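Long-range contacts in lambda phage protein with carbohydrate-binding module (Shewanella oneidensis, PDB 2A5Z), which is of unknown function but binds magnesium and has a jelly-roll fold with a carbohydrate-binding module, so it may bind a carbohydrate: residues G74-Q79 / A99-L104; G158-G163 / Y177-S182; W184-F189 / Y202-T207. All coordinates share one frame; numbering follows the deposited sequence.

The three contacts follow one another along the chain without overlapping. Interactions 1 and 2 both reach the large curled antiparallel sheet of the jelly roll, at places whose centres are about 21 Å apart. Interaction 3 belongs to the six-stranded antiparallel sheet. Its centre is about 24 Å from that of interaction 1 and about 12 Å from that of interaction 2. Interactions 2 and 3 touch, and strand 169-178 is followed in the chain by strand 184-191. There Y185 OH lies 2.9 Å from S180 N, a probable hydrogen bond. The chain thus passes from one sheet to the other between interactions 2 and 3. Interaction 3 is also close to D247, a magnesium ligand.

Interaction 1 of 3, residues G74-Q79 / A99-L104; sequences GNISLQ and ANASFL
G74 and A101 bring the two segments closest, with G74 CA and A101 CA 4.1 Å apart. From here the backbones diverge, and the touching parts run 44° apart. The contact lies in the jelly roll, where the chain leaves strand 68-73 beside the start of strand 102-107. S102 still pairs with T73 through the backbone. Beyond G74 the chain turns away to form strand 77-78, which pairs with strand 90-94 instead. G74 has a positive phi of 65°, and its CA faces the A101 backbone at close range. Both features suit a residue without a side chain.

The contact between the segments is packing. A101 CB sits against G74 O at 3.4 Å, and this carbonyl oxygen is also hydrogen-bonded to S96 OG. I76 lies over the backbone of A101 and S102. Its CG1 is anti to the backbone N (chi1 -169°), and CG2 falls between the N and the carbonyl carbon. CG2 then rests on S102 O at 3.4 Å. The other branch, through CG1, ends at CD1, and I76 CD1 touches A101 CB at 4.0 Å. S102 turns its own side chain away from segment 74-79, and its OG is hydrogen-bonded to T73 OG1 and G144 O. I93 of strand 90-94 touches both I76 and F103, which are both buried.

The second apolar meeting is L78 with F103. The two side chains cross at about a right angle. L70 and S72 of strand 68-73 also touch F103. The side chain of F103 is about 11 Å from a bound magnesium ion, so this is packing outside the metal site. One methyl of L78 makes the contact: CD2 approaches F103 CD1 obliquely at 3.7 Å.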
loop_
_atom_site.group_PDB
_atom_site.type_symbol
_atom_site.label_atom_id
_atom_site.label_comp_id
_atom_site.label_asym_id
_atom_site.label_seq_id
_atom_site.Cartn_x
_atom_site.Cartn_y
_atom_site.Cartn_z
ATOM N N GLY C 74 7.254 7.561 -20.652
ATOM C CA GLY C 74 8.323 8.112 -21.489
ATOM C C GLY C 74 9.702 8.098 -20.847
ATOM O O GLY C 74 10.546 8.922 -21.180
ATOM N N ASN C 75 9.930 7.149 -19.939
ATOM C CA ASN C 75 11.177 7.045 -19.183
ATOM C C ASN C 75 11.547 8.331 -18.444
ATOM O O ASN C 75 12.721 8.711 -18.391
ATOM C CB ASN C 75 12.331 6.575 -20.085
ATOM C CG ASN C 75 12.029 5.258 -20.765
ATOM O OD1 ASN C 75 12.152 4.196 -20.163
ATOM N ND2 ASN C 75 11.616 5.325 -22.023
ATOM N N ILE C 76 10.534 8.995 -17.883
ATOM C CA ILE C 76 10.725 10.185 -17.060
ATOM C C ILE C 76 11.716 9.852 -15.942
ATOM O O ILE C 76 11.712 8.737 -15.398
ATOM C CB ILE C 76 9.378 10.684 -16.457
ATOM C CG1 ILE C 76 9.519 12.073 -15.827
ATOM C CG2 ILE C 76 8.827 9.678 -15.439
ATOM C CD1 ILE C 76 9.597 13.218 -16.840
ATOM N N SER C 77 12.561 10.813 -15.603
ATOM C CA SER C 77 13.607 10.565 -14.641
ATOM C C SER C 77 13.177 11.019 -13.246
ATOM O O SER C 77 13.200 12.208 -12.927
ATOM C CB SER C 77 14.898 11.245 -15.092
ATOM O OG SER C 77 15.949 10.936 -14.214
ATOM N N LEU C 78 12.751 10.069 -12.420
ATOM C CA LEU C 78 12.462 10.385 -11.030
ATOM C C LEU C 78 13.786 10.428 -10.284
ATOM O O LEU C 78 14.504 9.432 -10.231
ATOM C CB LEU C 78 11.497 9.370 -10.405
ATOM C CG LEU C 78 10.150 9.089 -11.094
ATOM C CD1 LEU C 78 9.325 8.140 -10.236
ATOM C CD2 LEU C 78 9.364 10.367 -11.386
ATOM N N GLN C 79 14.121 11.601 -9.752
ATOM C CA GLN C 79 15.372 11.798 -9.012
ATOM C C GLN C 79 15.271 11.217 -7.604
ATOM O O GLN C 79 14.205 10.749 -7.194
ATOM C CB GLN C 79 15.714 13.285 -8.948
ATOM C CG GLN C 79 15.816 13.954 -10.306
ATOM C CD GLN C 79 17.001 13.452 -11.110
ATOM O OE1 GLN C 79 18.145 13.800 -10.824
ATOM N NE2 GLN C 79 16.731 12.633 -12.122
ATOM N N ALA C 99 9.893 12.755 -25.899
ATOM C CA ALA C 99 8.946 13.862 -25.834
ATOM C C ALA C 99 7.667 13.426 -25.132
ATOM O O ALA C 99 7.206 12.290 -25.297
ATOM C CB ALA C 99 8.635 14.389 -27.233
ATOM N N ASN C 100 7.107 14.336 -24.342
ATOM C CA ASN C 100 5.867 14.107 -23.584
ATOM C C ASN C 100 5.989 13.188 -22.361
ATOM O O ASN C 100 4.979 12.864 -21.726
ATOM C CB ASN C 100 4.705 13.683 -24.498
ATOM C CG ASN C 100 4.306 14.771 -25.478
ATOM O OD1 ASN C 100 4.533 15.961 -25.241
ATOM N ND2 ASN C 100 3.688 14.369 -26.581
ATOM N N ALA C 101 7.217 12.800 -22.016
ATOM C CA ALA C 101 7.469 12.057 -20.774
ATOM C C ALA C 101 6.850 12.829 -19.612
ATOM O O ALA C 101 6.919 14.068 -19.569
ATOM C CB ALA C 101 8.953 11.869 -20.554
ATOM N N SER C 102 6.235 12.105 -18.683
ATOM C CA SER C 102 5.509 12.751 -17.595
ATOM C C SER C 102 5.485 11.919 -16.318
ATOM O O SER C 102 5.691 10.703 -16.348
ATOM C CB SER C 102 4.072 13.063 -18.024
ATOM O OG SER C 102 3.334 11.876 -18.282
ATOM N N PHE C 103 5.245 12.597 -15.201
ATOM C CA PHE C 103 4.890 11.919 -13.966
ATOM C C PHE C 103 3.531 12.417 -13.506
ATOM O O PHE C 103 3.259 13.622 -13.509
ATOM C CB PHE C 103 5.943 12.110 -12.873
ATOM C CG PHE C 103 5.552 11.498 -11.553
ATOM C CD1 PHE C 103 5.661 10.126 -11.350
ATOM C CD2 PHE C 103 5.050 12.295 -10.523
ATOM C CE1 PHE C 103 5.283 9.554 -10.125
ATOM C CE2 PHE C 103 4.672 11.734 -9.298
ATOM C CZ PHE C 103 4.789 10.368 -9.100
ATOM N N LEU C 104 2.681 11.481 -13.115
ATOM C CA LEU C 104 1.320 11.805 -12.716
ATOM C C LEU C 104 1.011 11.180 -11.363
ATOM O O LEU C 104 1.137 9.969 -11.197
ATOM C CB LEU C 104 0.327 11.313 -13.788
ATOM C CG LEU C 104 -1.121 11.824 -13.764
ATOM C CD1 LEU C 104 -1.801 11.680 -15.139
ATOM C CD2 LEU C 104 -1.920 11.111 -12.696
#

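Interaction 2 of 3, residues G158-G163 / Y177-S182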
loop_
_atom_site.group_PDB
_atom_site.type_symbol
_atom_site.label_atom_id
_atom_site.label_comp_id
_atom_site.label_asym_id
_atom_site.label_seq_id
_atom_site.Cartn_x
_atom_site.Cartn_y
_atom_site.Cartn_z
ATOM N N GLY C 158 7.255 29.680 -16.803
ATOM C CA GLY C 158 7.162 30.316 -15.493
ATOM C C GLY C 158 5.808 30.921 -15.167
ATOM O O GLY C 158 5.688 31.686 -14.207
ATOM N N ASN C 159 4.793 30.584 -15.966
ATOM C CA ASN C 159 3.467 31.195 -15.854
ATOM C C ASN C 159 2.391 30.221 -15.392
ATOM O O ASN C 159 2.212 29.173 -15.998
ATOM C CB ASN C 159 3.050 31.808 -17.199
ATOM C CG ASN C 159 3.936 32.967 -17.611
ATOM O OD1 ASN C 159 4.245 33.837 -16.802
ATOM N ND2 ASN C 159 4.343 32.986 -18.879
ATOM N N ALA C 160 1.685 30.586 -14.324
ATOM C CA ALA C 160 0.535 29.822 -13.842
ATOM C C ALA C 160 -0.762 30.522 -14.234
ATOM O O ALA C 160 -0.842 31.757 -14.227
ATOM C CB ALA C 160 0.599 29.649 -12.329
ATOM N N PHE C 161 -1.777 29.728 -14.564
ATOM C CA PHE C 161 -3.080 30.258 -14.927
ATOM C C PHE C 161 -4.111 29.159 -14.849
ATOM O O PHE C 161 -3.800 27.986 -15.086
ATOM C CB PHE C 161 -3.074 30.868 -16.341
ATOM C CG PHE C 161 -2.567 29.936 -17.421
ATOM C CD1 PHE C 161 -3.454 29.192 -18.191
ATOM C CD2 PHE C 161 -1.210 29.831 -17.688
ATOM C CE1 PHE C 161 -2.989 28.334 -19.196
ATOM C CE2 PHE C 161 -0.733 28.977 -18.695
ATOM C CZ PHE C 161 -1.628 28.229 -19.447
ATOM N N GLY C 162 -5.335 29.545 -14.511
ATOM C CA GLY C 162 -6.473 28.650 -14.599
ATOM C C GLY C 162 -6.873 28.556 -16.059
ATOM O O GLY C 162 -6.747 29.527 -16.812
ATOM N N GLY C 163 -7.337 27.383 -16.467
ATOM C CA GLY C 163 -7.724 27.191 -17.852
ATOM C C GLY C 163 -8.305 25.833 -18.165
ATOM O O GLY C 163 -8.269 24.927 -17.346
ATOM N N TYR C 177 -0.358 34.272 -13.469
ATOM C CA TYR C 177 0.447 34.670 -12.339
ATOM C C TYR C 177 1.867 34.174 -12.622
ATOM O O TYR C 177 2.072 32.982 -12.841
ATOM C CB TYR C 177 -0.116 34.080 -11.036
ATOM C CG TYR C 177 0.694 34.457 -9.818
ATOM C CD1 TYR C 177 0.403 35.608 -9.089
ATOM C CD2 TYR C 177 1.776 33.674 -9.412
ATOM C CE1 TYR C 177 1.161 35.964 -7.979
ATOM C CE2 TYR C 177 2.540 34.021 -8.314
ATOM C CZ TYR C 177 2.228 35.163 -7.599
ATOM O OH TYR C 177 3.005 35.496 -6.512
ATOM N N ALA C 178 2.843 35.085 -12.641
ATOM C CA ALA C 178 4.236 34.697 -12.902
ATOM C C ALA C 178 4.930 34.169 -11.638
ATOM O O ALA C 178 4.962 34.830 -10.600
ATOM C CB ALA C 178 5.019 35.845 -13.543
ATOM N N LEU C 179 5.465 32.956 -11.741
ATOM C CA LEU C 179 6.065 32.266 -10.603
ATOM C C LEU C 179 7.557 32.539 -10.495
ATOM O O LEU C 179 8.161 33.081 -11.420
ATOM C CB LEU C 179 5.833 30.754 -10.721
ATOM C CG LEU C 179 4.409 30.242 -10.931
ATOM C CD1 LEU C 179 4.468 28.798 -11.388
ATOM C CD2 LEU C 179 3.548 30.393 -9.667
ATOM N N SER C 180 8.142 32.160 -9.363
ATOM C CA SER C 180 9.582 32.241 -9.171
ATOM C C SER C 180 10.175 30.835 -9.179
ATOM O O SER C 180 9.508 29.884 -8.777
ATOM C CB SER C 180 9.910 32.943 -7.845
ATOM O OG SER C 180 9.581 34.328 -7.900
ATOM N N THR C 181 11.421 30.712 -9.642
ATOM C CA THR C 181 12.149 29.437 -9.606
ATOM C C THR C 181 12.454 29.022 -8.162
ATOM O O THR C 181 12.433 29.856 -7.256
ATOM C CB THR C 181 13.475 29.489 -10.410
ATOM O OG1 THR C 181 14.290 30.577 -9.947
ATOM C CG2 THR C 181 13.208 29.640 -11.900
ATOM N N SER C 182 12.704 27.732 -7.959
ATOM C CA SER C 182 13.058 27.165 -6.643
ATOM C C SER C 182 12.199 27.691 -5.485
ATOM O O SER C 182 12.717 28.111 -4.442
ATOM C CB SER C 182 14.536 27.392 -6.362
ATOM O OG SER C 182 15.314 26.785 -7.381
HETATM O O HOH W 1 8.192 33.800 -14.130
#
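A160 and Y177 form an antiparallel hydrogen-bonded pair in the beta hairpin of strands 159-166 and 169-178, part of the curled jelly-roll sheet. A160 N gives a 2.8 Å bond to Y177 O, and Y177 N returns one of 2.7 Å to A160 O. The next bond, from L179 N to G158 O, is nearly straight at 172°.

The tight side carries A160 and L179, both buried. L179 CG is anti to the carbonyl carbon (chi1 -53°). The two methyls branching from it both lie close to A160 CB, with CD2 at 4.0 Å. L179 CD2 also meets the edge of the Y177 ring in its plane. I155 of strand 153-156 touches A160 and L179. L201 of strand 197-203 touches L179 and Y177, so this face looks into the protein interior against the other sheet.

The opposite face is looser and carries N159 and A178, a non-hydrogen-bonded pair. A178 is exposed. Here the side chains meet only through N159 OD1 and A178 CB, 3.9 Å apart. A water sits where the strand pairing ends. G158 O is approached by L179 N, by the CA-H of A178 and by this water. The water gives a longer bond of 3.3 Å to G158 O and one of 2.8 Å to L179 O.

Interaction 3 of 3, residues W184-F189 / Y202-T207; sequences WYICKF and YSDSGT
I186 and Y202 form an antiparallel hydrogen-bonded pair in the beta hairpin of strands 184-191 and 197-203, part of the six-stranded jelly-roll sheet. Y202 N bonds to I186 O at 2.7 Å. I186 N bonds to Y202 O at 3.0 Å, from well above the carbonyl plane. On one face I186 CB meets Y202 CB. The Y202 ring turns its edge to K188 CB, and K188 CE reaches Y202 OH at 3.3 Å. V262 of the second subunit packs on I186 and Y202, and its O accepts a hydrogen bond from K188 NZ.

Beyond Y202 the chain makes a type I turn from S203 to G206. I186 CD1 touches S203 O at 3.4 Å. The turn brings D204 beside W184, with the two side chains pointing the same way. D204 CG is anti to its backbone N (chi1 -155°), where it meets W184 CB at 3.4 Å. The carboxylate plane is 23° from the indole. Two waters bridge the segments: one links W184 O to D204 N, the other Y185 O to D204 OD1.

Further out, H87 stacks on W184 and its NE2 is hydrogen-bonded to D204 OD2. The side chain of W184 is about 3 Å from that of the magnesium ligand D247, so W184 borders the metal site. W184 NE1 is hydrogen-bonded to E84 OE1.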
loop_
_atom_site.group_PDB
_atom_site.type_symbol
_atom_site.label_atom_id
_atom_site.label_comp_id
_atom_site.label_asym_id
_atom_site.label_seq_id
_atom_site.Cartn_x
_atom_site.Cartn_y
_atom_site.Cartn_z
ATOM N N TRP C 184 8.476 27.072 -3.131
ATOM C CA TRP C 184 7.388 26.195 -2.708
ATOM C C TRP C 184 6.045 26.895 -2.784
ATOM O O TRP C 184 5.903 28.025 -2.309
ATOM C CB TRP C 184 7.643 25.700 -1.282
ATOM C CG TRP C 184 8.682 24.647 -1.239
ATOM C CD1 TRP C 184 10.002 24.800 -0.897
ATOM C CD2 TRP C 184 8.508 23.264 -1.569
ATOM N NE1 TRP C 184 10.652 23.590 -0.987
ATOM C CE2 TRP C 184 9.761 22.632 -1.401
ATOM C CE3 TRP C 184 7.411 22.497 -1.986
ATOM C CZ2 TRP C 184 9.950 21.263 -1.639
ATOM C CZ3 TRP C 184 7.597 21.139 -2.231
ATOM C CH2 TRP C 184 8.860 20.535 -2.051
ATOM N N TYR C 185 5.069 26.209 -3.381
ATOM C CA TYR C 185 3.722 26.740 -3.606
ATOM C C TYR C 185 2.707 25.699 -3.147
ATOM O O TYR C 185 3.035 24.516 -3.034
ATOM C CB TYR C 185 3.491 27.039 -5.099
ATOM C CG TYR C 185 4.266 28.212 -5.649
ATOM C CD1 TYR C 185 3.858 29.522 -5.392
ATOM C CD2 TYR C 185 5.408 28.018 -6.426
ATOM C CE1 TYR C 185 4.576 30.614 -5.885
ATOM C CE2 TYR C 185 6.133 29.105 -6.937
ATOM C CZ TYR C 185 5.708 30.397 -6.658
ATOM O OH TYR C 185 6.403 31.472 -7.155
ATOM N N ILE C 186 1.480 26.138 -2.885
ATOM C CA ILE C 186 0.372 25.220 -2.607
ATOM C C ILE C 186 -0.745 25.529 -3.605
ATOM O O ILE C 186 -0.997 26.694 -3.917
ATOM C CB ILE C 186 -0.144 25.355 -1.136
ATOM C CG1 ILE C 186 1.025 25.349 -0.140
ATOM C CG2 ILE C 186 -1.177 24.249 -0.793
ATOM C CD1 ILE C 186 0.669 25.819 1.266
ATOM N N CYS C 187 -1.372 24.490 -4.154
ATOM C CA CYS C 187 -2.546 24.674 -4.996
ATOM C C CYS C 187 -3.693 23.792 -4.519
ATOM O O CYS C 187 -3.516 22.588 -4.283
ATOM C CB CYS C 187 -2.241 24.395 -6.474
ATOM S SG CYS C 187 -3.714 24.432 -7.552
ATOM N N LYS C 188 -4.861 24.409 -4.369
ATOM C CA LYS C 188 -6.094 23.682 -4.135
ATOM C C LYS C 188 -6.991 23.747 -5.375
ATOM O O LYS C 188 -7.246 24.821 -5.927
ATOM C CB LYS C 188 -6.810 24.219 -2.894
ATOM C CG LYS C 188 -8.105 23.487 -2.542
ATOM C CD LYS C 188 -8.435 23.620 -1.061
ATOM C CE LYS C 188 -8.621 25.061 -0.629
ATOM N NZ LYS C 188 -9.346 25.107 0.663
ATOM N N PHE C 189 -7.431 22.575 -5.817
ATOM C CA PHE C 189 -8.379 22.445 -6.907
ATOM C C PHE C 189 -9.712 22.016 -6.265
ATOM O O PHE C 189 -9.747 21.099 -5.451
ATOM C CB PHE C 189 -7.852 21.424 -7.933
ATOM C CG PHE C 189 -8.841 21.067 -9.021
ATOM C CD1 PHE C 189 -8.686 21.567 -10.306
ATOM C CD2 PHE C 189 -9.919 20.213 -8.758
ATOM C CE1 PHE C 189 -9.589 21.234 -11.320
ATOM C CE2 PHE C 189 -10.836 19.882 -9.754
ATOM C CZ PHE C 189 -10.670 20.388 -11.036
ATOM N N TYR C 202 -1.392 29.338 -3.536
ATOM C CA TYR C 202 -0.952 29.968 -2.302
ATOM C C TYR C 202 0.571 29.964 -2.226
ATOM O O TYR C 202 1.248 29.164 -2.895
ATOM C CB TYR C 202 -1.481 29.218 -1.069
ATOM C CG TYR C 202 -2.961 28.899 -1.055
ATOM C CD1 TYR C 202 -3.859 29.697 -0.336
ATOM C CD2 TYR C 202 -3.459 27.782 -1.725
ATOM C CE1 TYR C 202 -5.224 29.396 -0.291
ATOM C CE2 TYR C 202 -4.831 27.473 -1.701
ATOM C CZ TYR C 202 -5.703 28.285 -0.980
ATOM O OH TYR C 202 -7.045 27.992 -0.957
ATOM N N SER C 203 1.104 30.843 -1.385
ATOM C CA SER C 203 2.510 30.780 -1.009
ATOM C C SER C 203 2.702 29.604 -0.044
ATOM O O SER C 203 1.723 28.988 0.409
ATOM C CB SER C 203 2.917 32.082 -0.324
ATOM O OG SER C 203 2.369 32.128 0.980
ATOM N N ASP C 204 3.956 29.307 0.293
ATOM C CA ASP C 204 4.266 28.208 1.213
ATOM C C ASP C 204 3.751 28.438 2.646
ATOM O O ASP C 204 3.702 27.502 3.444
ATOM C CB ASP C 204 5.773 27.917 1.224
ATOM C CG ASP C 204 6.091 26.485 1.636
ATOM O OD1 ASP C 204 5.203 25.609 1.508
ATOM O OD2 ASP C 204 7.241 26.229 2.062
ATOM N N SER C 205 3.364 29.671 2.967
ATOM C CA SER C 205 2.737 29.957 4.263
ATOM C C SER C 205 1.200 30.051 4.196
ATOM O O SER C 205 0.558 30.452 5.168
ATOM C CB SER C 205 3.346 31.208 4.901
ATOM O OG SER C 205 3.251 32.314 4.031
ATOM N N GLY C 206 0.625 29.667 3.055
ATOM C CA GLY C 206 -0.829 29.616 2.883
ATOM C C GLY C 206 -1.497 30.936 2.536
ATOM O O GLY C 206 -2.714 31.060 2.627
ATOM N N THR C 207 -0.702 31.924 2.132
ATOM C CA THR C 207 -1.230 33.220 1.708
ATOM C C THR C 207 -1.740 33.120 0.271
ATOM O O THR C 207 -1.021 32.655 -0.603
ATOM C CB THR C 207 -0.141 34.312 1.829
ATOM O OG1 THR C 207 0.286 34.382 3.191
ATOM C CG2 THR C 207 -0.673 35.683 1.411
HETATM O O HOH W 2 5.961 30.564 -1.530
HETATM O O HOH W 3 4.359 23.933 -0.508
#